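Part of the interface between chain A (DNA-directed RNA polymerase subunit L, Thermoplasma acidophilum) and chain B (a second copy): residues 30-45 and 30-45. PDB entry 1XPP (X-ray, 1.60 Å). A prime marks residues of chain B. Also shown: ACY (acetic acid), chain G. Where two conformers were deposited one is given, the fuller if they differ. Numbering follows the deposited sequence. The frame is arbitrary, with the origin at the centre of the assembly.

Chain A, residues 30-45: YDNTLLRTLVEEILKD
Chain B 30-45: YDNTLLRTLVEEILKD

This is a small, largely polar contact between two copies of the same helix, packed nearly antiparallel and joined by threonine–glutamate hydrogen bonds around a threonine centre, with charged side chains at the ends. Each stretch enters through an extended residue pair, Tyr30 and Asp31 (phi/psi -65/136 at Asp31, -71/133 at Asp31′). A regular helix follows from residue 32, with phi near -60° and psi near -40°. A type I turn from Ile42 to Asp45 closes each stretch.

The N-to-C directions differ by 167°, and the helix axes come no closer than 11.5 Å. The register sets Thr33 against Thr37′, with CA atoms 7.4 Å apart, and Thr37 against Thr33′, with CA atoms 7.7 Å apart. The contact buries 346 Å², both sides summed.

Residues 33, 37, 40 and 44 point their CA-to-CB bonds toward the other helix. The spacing of three or four residues keeps them on one helical face. Asp31 and Asp31′ also point toward the partner. The leucines at 34, 35 and 38 make no contact across the pair.

The threonines at the centre are small. Thr37 CG2 lies 3.7 Å from Thr33′ CG2 and 4.0 Å from Thr37′ OG1. Thr33 CG2 is 4.0 Å from Thr37′ OG1. Each inner hydroxyl donates to its own helix, but differently. Thr37 is p, and its OG1 donates to Leu34 O at 2.8 Å; this OG1 also has a partner elsewhere in the structure. Thr37′ is m, and its OG1 donates to Thr33′ O at 2.9 Å.

Thr33 and Thr33′ are both m and reach across. Thr33 OG1 donates to Glu40′ OE2 at 2.7 Å, and Thr33′ OG1 donates to Glu40 OE1 at 2.9 Å. Both glutamates are t at chi1 and chi2, so an extended chain carries the carboxylate to the hydroxyl. They differ at chi3, -55° for Glu40 and 162° for Glu40′.

The charged ends are less symmetric. Lys44′ has chi1 m and is t thereafter. Lys44′ NZ forms a salt bridge with Asp31 OD2 at 3.0 Å, and a weak hydrogen bond within another salt bridge to Glu41′ OE1 at 3.2 Å. Lys44′ NZ also donates to OXT of an acetic acid at 2.7 Å, a molecule probably from the crystallisation liquor. The acid's CH3 lies 3.9 Å from Thr33 CG2. Asp31, with chi1 at -140°, makes no capping bond.

At the other end Lys44 has chi4 p, and its NZ bridges to Glu40 OE2 within its own stretch at 3.0 Å. Lys44 NZ stays 4.2 Å from Asp31′ OD1, beyond a salt bridge. Asp31′ is t and caps its own helix: Thr33′ N donates to Asp31′ OD2 at 3.0 Å. Like charges come close here, with Glu40 OE2 4.0 Å from Asp31′ OD2. The positive charge of the nearby Lys44 can offset that repulsion.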

ATOM      1  N   TYR A  30     -15.544 -21.032  20.494  1.00 22.28           N
ATOM      2  CA  TYR A  30     -14.978 -20.214  19.435  1.00 22.34           C
ATOM      3  C   TYR A  30     -13.988 -21.020  18.600  1.00 22.70           C
ATOM      4  O   TYR A  30     -13.270 -21.917  19.121  1.00 23.15           O
ATOM      5  CB  TYR A  30     -14.315 -18.973  20.001  1.00 21.73           C
ATOM      6  CG  TYR A  30     -15.297 -17.875  20.312  1.00 20.01           C
ATOM      7  CD1 TYR A  30     -15.821 -17.702  21.589  1.00 20.72           C
ATOM      8  CD2 TYR A  30     -15.709 -16.993  19.301  1.00 21.80           C
ATOM      9  CE1 TYR A  30     -16.747 -16.682  21.847  1.00 24.37           C
ATOM     10  CE2 TYR A  30     -16.622 -15.975  19.559  1.00 22.36           C
ATOM     11  CZ  TYR A  30     -17.136 -15.819  20.825  1.00 24.88           C
ATOM     12  OH  TYR A  30     -18.056 -14.777  21.021  1.00 27.66           O
ATOM     13  N   ASP A  31     -13.946 -20.714  17.308  1.00 22.87           N
ATOM     14  CA  ASP A  31     -12.976 -21.332  16.407  1.00 24.10           C
ATOM     15  C   ASP A  31     -11.575 -20.919  16.810  1.00 22.65           C
ATOM     16  O   ASP A  31     -11.311 -19.754  17.084  1.00 23.10           O
ATOM     17  CB  ASP A  31     -13.235 -20.855  14.974  1.00 25.48           C
ATOM     18  CG  ASP A  31     -13.067 -21.952  13.946  1.00 31.11           C
ATOM     19  OD1 ASP A  31     -12.085 -22.711  14.031  1.00 35.67           O
ATOM     20  OD2 ASP A  31     -13.919 -22.037  13.036  1.00 36.66           O
ATOM     21  N   ASN A  32     -10.636 -21.861  16.844  1.00 22.57           N
ATOM     22  CA  ASN A  32      -9.298 -21.473  17.266  0.50 22.46           C
ATOM     23  C   ASN A  32      -8.630 -20.474  16.329  1.00 22.39           C
ATOM     24  O   ASN A  32      -7.844 -19.679  16.780  1.00 22.13           O
ATOM     25  CB  ASN A  32      -8.401 -22.675  17.579  0.50 23.48           C
ATOM     26  CG  ASN A  32      -7.692 -23.204  16.362  0.50 23.45           C
ATOM     27  OD1 ASN A  32      -6.537 -22.878  16.125  0.50 24.39           O
ATOM     28  ND2 ASN A  32      -8.381 -24.025  15.575  0.50 26.87           N
ATOM     29  N   THR A  33      -8.971 -20.475  15.037  1.00 22.28           N
ATOM     30  CA  THR A  33      -8.414 -19.454  14.141  1.00 21.94           C
ATOM     31  C   THR A  33      -8.837 -18.067  14.589  1.00 20.15           C
ATOM     32  O   THR A  33      -8.020 -17.157  14.611  1.00 18.80           O
ATOM     33  CB  THR A  33      -8.785 -19.687  12.665  1.00 22.91           C
ATOM     34  OG1 THR A  33      -8.128 -20.877  12.222  1.00 27.50           O
ATOM     35  CG2 THR A  33      -8.305 -18.548  11.785  1.00 23.19           C
ATOM     36  N   LEU A  34     -10.108 -17.930  14.956  1.00 19.41           N
ATOM     37  CA  LEU A  34     -10.610 -16.653  15.449  1.00 18.84           C
ATOM     38  C   LEU A  34      -9.850 -16.240  16.709  1.00 17.80           C
ATOM     39  O   LEU A  34      -9.407 -15.100  16.861  1.00 17.76           O
ATOM     40  CB  LEU A  34     -12.111 -16.738  15.745  1.00 19.25           C
ATOM     41  CG  LEU A  34     -12.732 -15.416  16.240  1.00 23.41           C
ATOM     42  CD1 LEU A  34     -14.190 -15.314  15.869  1.00 27.13           C
ATOM     43  CD2 LEU A  34     -12.589 -15.219  17.757  1.00 26.14           C
ATOM     44  N   LEU A  35      -9.672 -17.183  17.621  1.00 17.80           N
ATOM     45  CA  LEU A  35      -8.987 -16.837  18.888  1.00 17.49           C
ATOM     46  C   LEU A  35      -7.526 -16.466  18.687  1.00 17.26           C
ATOM     47  O   LEU A  35      -7.018 -15.584  19.354  1.00 17.74           O
ATOM     48  CB  LEU A  35      -9.086 -18.006  19.860  1.00 17.94           C
ATOM     49  CG  LEU A  35     -10.536 -18.381  20.276  1.00 18.76           C
ATOM     50  CD1 LEU A  35     -10.490 -19.579  21.241  1.00 20.95           C
ATOM     51  CD2 LEU A  35     -11.251 -17.218  20.914  1.00 19.03           C
ATOM     52  N   ARG A  36      -6.870 -17.124  17.737  1.00 19.05           N
ATOM     53  CA  ARG A  36      -5.485 -16.800  17.427  1.00 19.80           C
ATOM     54  C   ARG A  36      -5.391 -15.395  16.843  1.00 19.14           C
ATOM     55  O   ARG A  36      -4.548 -14.604  17.232  1.00 18.45           O
ATOM     56  CB  ARG A  36      -4.861 -17.803  16.458  1.00 21.65           C
ATOM     57  CG  ARG A  36      -3.385 -17.547  16.263  1.00 26.38           C
ATOM     58  CD  ARG A  36      -2.661 -18.705  15.560  1.00 33.11           C
ATOM     59  NE  ARG A  36      -1.224 -18.415  15.502  1.00 36.33           N
ATOM     60  CZ  ARG A  36      -0.280 -19.226  15.023  1.00 39.38           C
ATOM     61  NH1 ARG A  36      -0.583 -20.425  14.528  1.00 39.79           N
ATOM     62  NH2 ARG A  36       0.982 -18.827  15.047  1.00 38.48           N
ATOM     63  N   THR A  37      -6.286 -15.090  15.906  1.00 19.39           N
ATOM     64  CA  THR A  37      -6.296 -13.752  15.324  1.00 20.10           C
ATOM     65  C   THR A  37      -6.573 -12.643  16.348  1.00 18.58           C
ATOM     66  O   THR A  37      -5.965 -11.594  16.293  1.00 18.61           O
ATOM     67  CB  THR A  37      -7.232 -13.681  14.114  1.00 19.87           C
ATOM     68  OG1 THR A  37      -8.598 -13.952  14.493  1.00 23.51           O
ATOM     69  CG2 THR A  37      -6.809 -14.722  13.116  1.00 21.33           C
ATOM     70  N   LEU A  38      -7.462 -12.931  17.292  1.00 17.71           N
ATOM     71  CA  LEU A  38      -7.803 -12.008  18.357  1.00 18.46           C
ATOM     72  C   LEU A  38      -6.548 -11.660  19.146  1.00 19.20           C
ATOM     73  O   LEU A  38      -6.232 -10.480  19.331  1.00 19.25           O
ATOM     74  CB  LEU A  38      -8.887 -12.596  19.263  1.00 17.81           C
ATOM     75  CG  LEU A  38      -9.253 -11.748  20.500  1.00 17.11           C
ATOM     76  CD1 LEU A  38      -9.760 -10.333  20.096  1.00 20.17           C
ATOM     77  CD2 LEU A  38     -10.275 -12.480  21.355  1.00 19.19           C
ATOM     78  N   VAL A  39      -5.801 -12.673  19.607  1.00 19.71           N
ATOM     79  CA  VAL A  39      -4.614 -12.325  20.396  1.00 21.49           C
ATOM     80  C   VAL A  39      -3.532 -11.656  19.586  1.00 21.59           C
ATOM     81  O   VAL A  39      -2.907 -10.716  20.074  1.00 23.07           O
ATOM     82  CB  VAL A  39      -4.035 -13.516  21.210  1.00 21.88           C
ATOM     83  CG1 VAL A  39      -4.956 -13.786  22.396  1.00 26.54           C
ATOM     84  CG2 VAL A  39      -3.776 -14.773  20.327  1.00 23.23           C
ATOM     85  N   GLU A  40      -3.323 -12.116  18.362  1.00 22.57           N
ATOM     86  CA  GLU A  40      -2.375 -11.488  17.422  0.50 23.54           C
ATOM     87  C   GLU A  40      -2.656  -9.992  17.253  1.00 23.95           C
ATOM     88  O   GLU A  40      -1.738  -9.175  17.247  1.00 25.16           O
ATOM     89  CB  GLU A  40      -2.429 -12.189  16.063  0.50 24.02           C
ATOM     90  CG  GLU A  40      -1.696 -11.468  14.931  0.50 24.71           C
ATOM     91  CD  GLU A  40      -2.146 -11.904  13.555  0.50 28.07           C
ATOM     92  OE1 GLU A  40      -2.099 -13.117  13.272  0.50 30.15           O
ATOM     93  OE2 GLU A  40      -2.535 -11.029  12.751  0.50 30.47           O
ATOM     94  N   GLU A  41      -3.939  -9.651  17.120  1.00 23.30           N
ATOM     95  CA  GLU A  41      -4.366  -8.273  16.925  1.00 23.68           C
ATOM     96  C   GLU A  41      -4.136  -7.462  18.177  1.00 23.81           C
ATOM     97  O   GLU A  41      -3.605  -6.358  18.106  1.00 24.95           O
ATOM     98  CB  GLU A  41      -5.845  -8.208  16.517  1.00 23.20           C
ATOM     99  CG  GLU A  41      -6.353  -6.793  16.093  1.00 24.85           C
ATOM    100  CD  GLU A  41      -5.787  -6.320  14.761  1.00 29.24           C
ATOM    101  OE1 GLU A  41      -5.203  -7.128  13.999  1.00 29.85           O
ATOM    102  OE2 GLU A  41      -5.945  -5.120  14.471  1.00 31.99           O
ATOM    103  N   ILE A  42      -4.546  -7.979  19.335  1.00 23.06           N
ATOM    104  CA  ILE A  42      -4.229  -7.311  20.605  1.00 23.30           C
ATOM    105  C   ILE A  42      -2.720  -7.067  20.786  1.00 24.57           C
ATOM    106  O   ILE A  42      -2.306  -5.983  21.263  1.00 25.61           O
ATOM    107  CB  ILE A  42      -4.837  -8.072  21.812  1.00 22.91           C
ATOM    108  CG1 ILE A  42      -6.353  -8.202  21.643  1.00 20.05           C
ATOM    109  CG2 ILE A  42      -4.538  -7.347  23.132  1.00 23.42           C
ATOM    110  CD1 ILE A  42      -7.025  -9.198  22.589  1.00 20.87           C
ATOM    111  N   LEU A  43      -1.887  -8.006  20.329  1.00 25.40           N
ATOM    112  CA  LEU A  43      -0.440  -7.883  20.532  1.00 27.40           C
ATOM    113  C   LEU A  43       0.181  -6.732  19.714  1.00 28.86           C
ATOM    114  O   LEU A  43       1.343  -6.356  19.943  1.00 29.95           O
ATOM    115  CB  LEU A  43       0.273  -9.224  20.280  1.00 26.54           C
ATOM    116  CG  LEU A  43       0.151 -10.282  21.402  1.00 26.81           C
ATOM    117  CD1 LEU A  43       0.925 -11.541  21.040  1.00 24.57           C
ATOM    118  CD2 LEU A  43       0.592  -9.772  22.761  1.00 28.47           C
ATOM    119  N   LYS A  44      -0.598  -6.195  18.771  1.00 30.67           N
ATOM    120  CA  LYS A  44      -0.179  -5.088  17.892  1.00 31.78           C
ATOM    121  C   LYS A  44      -0.276  -3.747  18.604  1.00 32.06           C
ATOM    122  O   LYS A  44       0.289  -2.751  18.150  1.00 32.41           O
ATOM    123  CB  LYS A  44      -1.055  -5.041  16.638  1.00 31.86           C
ATOM    124  CG  LYS A  44      -0.769  -6.078  15.563  1.00 34.51           C
ATOM    125  CD  LYS A  44      -1.818  -5.943  14.447  1.00 38.04           C
ATOM    126  CE  LYS A  44      -1.477  -6.765  13.212  1.00 40.83           C
ATOM    127  NZ  LYS A  44      -1.762  -8.202  13.420  1.00 41.46           N
ATOM    128  N   ASP A  45      -1.005  -3.735  19.716  1.00 32.05           N
ATOM    129  CA  ASP A  45      -1.276  -2.556  20.512  1.00 32.22           C
ATOM    130  C   ASP A  45      -0.092  -2.243  21.438  1.00 33.07           C
ATOM    131  O   ASP A  45       0.302  -3.070  22.269  1.00 32.45           O
ATOM    132  CB  ASP A  45      -2.536  -2.821  21.329  1.00 32.06           C
ATOM    133  CG  ASP A  45      -3.043  -1.602  22.072  1.00 32.31           C
ATOM    134  OD1 ASP A  45      -2.260  -0.653  22.297  1.00 33.26           O
ATOM    135  OD2 ASP A  45      -4.239  -1.596  22.439  1.00 31.71           O
TER
ATOM    136  N   TYR B  30      -2.166  -6.515   2.268  1.00 20.79           N
ATOM    137  CA  TYR B  30      -2.943  -7.073   3.344  1.00 21.73           C
ATOM    138  C   TYR B  30      -2.005  -7.789   4.292  1.00 22.06           C
ATOM    139  O   TYR B  30      -0.894  -8.192   3.908  1.00 21.99           O
ATOM    140  CB  TYR B  30      -3.964  -8.063   2.825  1.00 22.19           C
ATOM    141  CG  TYR B  30      -5.058  -7.410   2.052  1.00 21.11           C
ATOM    142  CD1 TYR B  30      -4.959  -7.261   0.673  1.00 22.16           C
ATOM    143  CD2 TYR B  30      -6.179  -6.922   2.700  1.00 20.68           C
ATOM    144  CE1 TYR B  30      -5.957  -6.660  -0.058  1.00 22.31           C
ATOM    145  CE2 TYR B  30      -7.203  -6.294   1.968  1.00 21.12           C
ATOM    146  CZ  TYR B  30      -7.063  -6.174   0.593  1.00 23.73           C
ATOM    147  OH  TYR B  30      -8.056  -5.550  -0.119  1.00 23.79           O
ATOM    148  N   ASP B  31      -2.470  -7.976   5.513  1.00 22.95           N
ATOM    149  CA  ASP B  31      -1.749  -8.810   6.430  1.00 23.49           C
ATOM    150  C   ASP B  31      -1.877 -10.253   5.967  1.00 22.68           C
ATOM    151  O   ASP B  31      -2.980 -10.688   5.639  1.00 21.97           O
ATOM    152  CB  ASP B  31      -2.286  -8.661   7.840  1.00 25.19           C
ATOM    153  CG  ASP B  31      -1.314  -9.213   8.842  1.00 28.88           C
ATOM    154  OD1 ASP B  31      -0.507  -8.418   9.394  1.00 35.65           O
ATOM    155  OD2 ASP B  31      -1.290 -10.450   9.018  1.00 34.82           O
ATOM    156  N   ASN B  32      -0.762 -11.002   5.923  1.00 22.56           N
ATOM    157  CA  ASN B  32      -0.841 -12.404   5.509  1.00 21.72           C
ATOM    158  C   ASN B  32      -1.860 -13.238   6.300  1.00 21.04           C
ATOM    159  O   ASN B  32      -2.469 -14.158   5.747  1.00 20.62           O
ATOM    160  CB  ASN B  32       0.537 -13.107   5.524  1.00 23.34           C
ATOM    161  CG  ASN B  32       1.563 -12.476   4.572  1.00 25.27           C
ATOM    162  OD1 ASN B  32       1.227 -11.879   3.542  1.00 25.69           O
ATOM    163  ND2 ASN B  32       2.843 -12.661   4.908  1.00 28.76           N
ATOM    164  N   THR B  33      -2.038 -12.936   7.598  1.00 20.97           N
ATOM    165  CA  THR B  33      -3.065 -13.606   8.378  1.00 21.22           C
ATOM    166  C   THR B  33      -4.437 -13.449   7.755  1.00 20.00           C
ATOM    167  O   THR B  33      -5.200 -14.394   7.718  1.00 19.38           O
ATOM    168  CB  THR B  33      -3.070 -13.152   9.868  1.00 21.71           C
ATOM    169  OG1 THR B  33      -1.818 -13.574  10.434  1.00 24.99           O
ATOM    170  CG2 THR B  33      -4.237 -13.792  10.661  1.00 23.74           C
ATOM    171  N   LEU B  34      -4.736 -12.256   7.260  1.00 19.36           N
ATOM    172  CA  LEU B  34      -6.022 -12.046   6.583  1.00 17.95           C
ATOM    173  C   LEU B  34      -6.201 -12.974   5.364  1.00 18.01           C
ATOM    174  O   LEU B  34      -7.262 -13.585   5.189  1.00 17.14           O
ATOM    175  CB  LEU B  34      -6.208 -10.559   6.162  1.00 18.85           C
ATOM    176  CG  LEU B  34      -7.562 -10.340   5.458  1.00 18.93           C
ATOM    177  CD1 LEU B  34      -8.203  -8.985   5.826  1.00 22.09           C
ATOM    178  CD2 LEU B  34      -7.419 -10.488   3.948  1.00 18.24           C
ATOM    179  N   LEU B  35      -5.189 -13.078   4.500  0.50 16.82           N
ATOM    180  CA  LEU B  35      -5.351 -13.969   3.350  0.50 17.40           C
ATOM    181  C   LEU B  35      -5.545 -15.417   3.779  0.50 17.14           C
ATOM    182  O   LEU B  35      -6.402 -16.118   3.237  0.50 17.39           O
ATOM    183  CB  LEU B  35      -4.197 -13.871   2.345  0.50 16.95           C
ATOM    184  CG  LEU B  35      -4.157 -12.704   1.347  0.50 18.41           C
ATOM    185  CD1 LEU B  35      -3.586 -11.470   2.015  0.50 16.44           C
ATOM    186  CD2 LEU B  35      -3.369 -13.081   0.075  0.50 18.66           C
ATOM    187  N   ARG B  36      -4.748 -15.872   4.745  1.00 17.56           N
ATOM    188  CA  ARG B  36      -4.869 -17.254   5.163  1.00 18.07           C
ATOM    189  C   ARG B  36      -6.222 -17.541   5.781  1.00 18.00           C
ATOM    190  O   ARG B  36      -6.815 -18.572   5.483  1.00 19.10           O
ATOM    191  CB  ARG B  36      -3.717 -17.653   6.092  1.00 18.79           C
ATOM    192  CG  ARG B  36      -2.374 -17.463   5.427  1.00 21.14           C
ATOM    193  CD  ARG B  36      -1.263 -18.053   6.256  1.00 27.21           C
ATOM    194  NE  ARG B  36      -0.961 -17.175   7.385  1.00 31.59           N
ATOM    195  CZ  ARG B  36       0.046 -16.305   7.435  1.00 31.64           C
ATOM    196  NH1 ARG B  36       0.916 -16.204   6.436  1.00 35.52           N
ATOM    197  NH2 ARG B  36       0.215 -15.562   8.516  1.00 34.43           N
ATOM    198  N   THR B  37      -6.725 -16.589   6.576  1.00 17.76           N
ATOM    199  CA  THR B  37      -8.037 -16.721   7.231  1.00 18.65           C
ATOM    200  C   THR B  37      -9.140 -16.748   6.181  1.00 18.18           C
ATOM    201  O   THR B  37     -10.068 -17.528   6.254  1.00 18.32           O
ATOM    202  CB  THR B  37      -8.265 -15.565   8.240  1.00 19.11           C
ATOM    203  OG1 THR B  37      -7.267 -15.672   9.246  1.00 21.01           O
ATOM    204  CG2 THR B  37      -9.633 -15.672   8.924  1.00 21.92           C
ATOM    205  N   LEU B  38      -9.016 -15.891   5.187  1.00 17.87           N
ATOM    206  CA  LEU B  38     -10.004 -15.855   4.128  1.00 17.49           C
ATOM    207  C   LEU B  38     -10.090 -17.210   3.406  1.00 18.15           C
ATOM    208  O   LEU B  38     -11.170 -17.764   3.172  1.00 19.06           O
ATOM    209  CB  LEU B  38      -9.647 -14.745   3.153  1.00 18.24           C
ATOM    210  CG  LEU B  38     -10.573 -14.576   1.974  1.00 18.00           C
ATOM    211  CD1 LEU B  38     -12.039 -14.410   2.434  1.00 20.32           C
ATOM    212  CD2 LEU B  38     -10.080 -13.376   1.182  1.00 17.42           C
ATOM    213  N   VAL B  39      -8.931 -17.753   3.067  1.00 17.34           N
ATOM    214  CA  VAL B  39      -8.888 -18.996   2.334  1.00 18.17           C
ATOM    215  C   VAL B  39      -9.421 -20.139   3.191  1.00 18.37           C
ATOM    216  O   VAL B  39     -10.199 -20.971   2.696  1.00 19.65           O
ATOM    217  CB  VAL B  39      -7.477 -19.235   1.787  1.00 17.47           C
ATOM    218  CG1 VAL B  39      -7.327 -20.684   1.252  1.00 19.86           C
ATOM    219  CG2 VAL B  39      -7.193 -18.234   0.713  1.00 17.21           C
ATOM    220  N   GLU B  40      -9.045 -20.155   4.473  1.00 19.47           N
ATOM    221  CA  GLU B  40      -9.561 -21.160   5.421  1.00 20.04           C
ATOM    222  C   GLU B  40     -11.101 -21.122   5.451  1.00 19.49           C
ATOM    223  O   GLU B  40     -11.760 -22.138   5.399  1.00 20.44           O
ATOM    224  CB  GLU B  40      -8.991 -20.950   6.829  1.00 21.58           C
ATOM    225  CG  GLU B  40      -9.518 -21.937   7.860  1.00 24.46           C
ATOM    226  CD  GLU B  40      -9.114 -21.605   9.290  1.00 28.49           C
ATOM    227  OE1 GLU B  40      -9.752 -22.115  10.232  1.00 31.76           O
ATOM    228  OE2 GLU B  40      -8.147 -20.852   9.493  1.00 30.25           O
ATOM    229  N   GLU B  41     -11.663 -19.924   5.460  1.00 18.46           N
ATOM    230  CA  GLU B  41     -13.104 -19.790   5.441  1.00 18.53           C
ATOM    231  C   GLU B  41     -13.729 -20.228   4.129  1.00 18.85           C
ATOM    232  O   GLU B  41     -14.756 -20.918   4.120  1.00 19.82           O
ATOM    233  CB  GLU B  41     -13.506 -18.353   5.788  1.00 19.08           C
ATOM    234  CG  GLU B  41     -15.021 -18.185   6.059  1.00 21.30           C
ATOM    235  CD  GLU B  41     -15.478 -18.760   7.384  1.00 23.16           C
ATOM    236  OE1 GLU B  41     -14.657 -19.204   8.211  1.00 26.91           O
ATOM    237  OE2 GLU B  41     -16.707 -18.766   7.580  1.00 28.57           O
ATOM    238  N   ILE B  42     -13.131 -19.851   3.002  1.00 18.01           N
ATOM    239  CA  ILE B  42     -13.689 -20.278   1.705  1.00 18.66           C
ATOM    240  C   ILE B  42     -13.708 -21.825   1.569  1.00 19.03           C
ATOM    241  O   ILE B  42     -14.631 -22.373   0.973  1.00 19.83           O
ATOM    242  CB  ILE B  42     -12.907 -19.651   0.536  1.00 17.08           C
ATOM    243  CG1 ILE B  42     -13.055 -18.125   0.498  1.00 17.13           C
ATOM    244  CG2 ILE B  42     -13.362 -20.251  -0.786  1.00 16.98           C
ATOM    245  CD1 ILE B  42     -11.926 -17.447  -0.321  1.00 15.34           C
ATOM    246  N   LEU B  43     -12.704 -22.497   2.127  1.00 21.29           N
ATOM    247  CA  LEU B  43     -12.614 -23.967   2.074  1.00 23.16           C
ATOM    248  C   LEU B  43     -13.719 -24.674   2.872  1.00 24.75           C
ATOM    249  O   LEU B  43     -13.928 -25.890   2.699  1.00 26.58           O
ATOM    250  CB  LEU B  43     -11.243 -24.438   2.550  1.00 22.94           C
ATOM    251  CG  LEU B  43     -10.034 -24.266   1.624  1.00 24.81           C
ATOM    252  CD1 LEU B  43      -8.712 -24.478   2.378  1.00 23.80           C
ATOM    253  CD2 LEU B  43     -10.169 -25.185   0.405  1.00 24.76           C
ATOM    254  N   LYS B  44     -14.408 -23.932   3.742  1.00 24.96           N
ATOM    255  CA  LYS B  44     -15.538 -24.487   4.502  1.00 25.97           C
ATOM    256  C   LYS B  44     -16.796 -24.614   3.646  1.00 26.00           C
ATOM    257  O   LYS B  44     -17.727 -25.327   4.014  1.00 26.60           O
ATOM    258  CB  LYS B  44     -15.814 -23.657   5.759  1.00 26.65           C
ATOM    259  CG  LYS B  44     -14.668 -23.665   6.754  1.00 28.76           C
ATOM    260  CD  LYS B  44     -14.993 -22.770   7.928  1.00 31.29           C
ATOM    261  CE  LYS B  44     -13.796 -22.525   8.786  1.00 32.52           C
ATOM    262  NZ  LYS B  44     -14.232 -21.819  10.011  1.00 34.50           N
ATOM    263  N   ASP B  45     -16.816 -23.914   2.513  1.00 25.14           N
ATOM    264  CA  ASP B  45     -17.965 -23.824   1.612  1.00 25.67           C
ATOM    265  C   ASP B  45     -18.080 -25.085   0.743  1.00 25.93           C
ATOM    266  O   ASP B  45     -17.135 -25.447   0.032  1.00 25.12           O
ATOM    267  CB  ASP B  45     -17.773 -22.586   0.735  1.00 25.42           C
ATOM    268  CG  ASP B  45     -18.955 -22.255  -0.141  1.00 27.11           C
ATOM    269  OD1 ASP B  45     -19.030 -21.080  -0.512  1.00 28.15           O
ATOM    270  OD2 ASP B  45     -19.788 -23.122  -0.485  1.00 29.89           O
TER
HETATM  271  C   ACY G 605     -12.221 -19.059  10.757  1.00 39.98           C
HETATM  272  O   ACY G 605     -11.865 -19.039   9.555  1.00 39.96           O
HETATM  273  OXT ACY G 605     -12.620 -20.091  11.360  1.00 39.79           O
HETATM  274  CH3 ACY G 605     -12.134 -17.766  11.519  1.00 39.00           C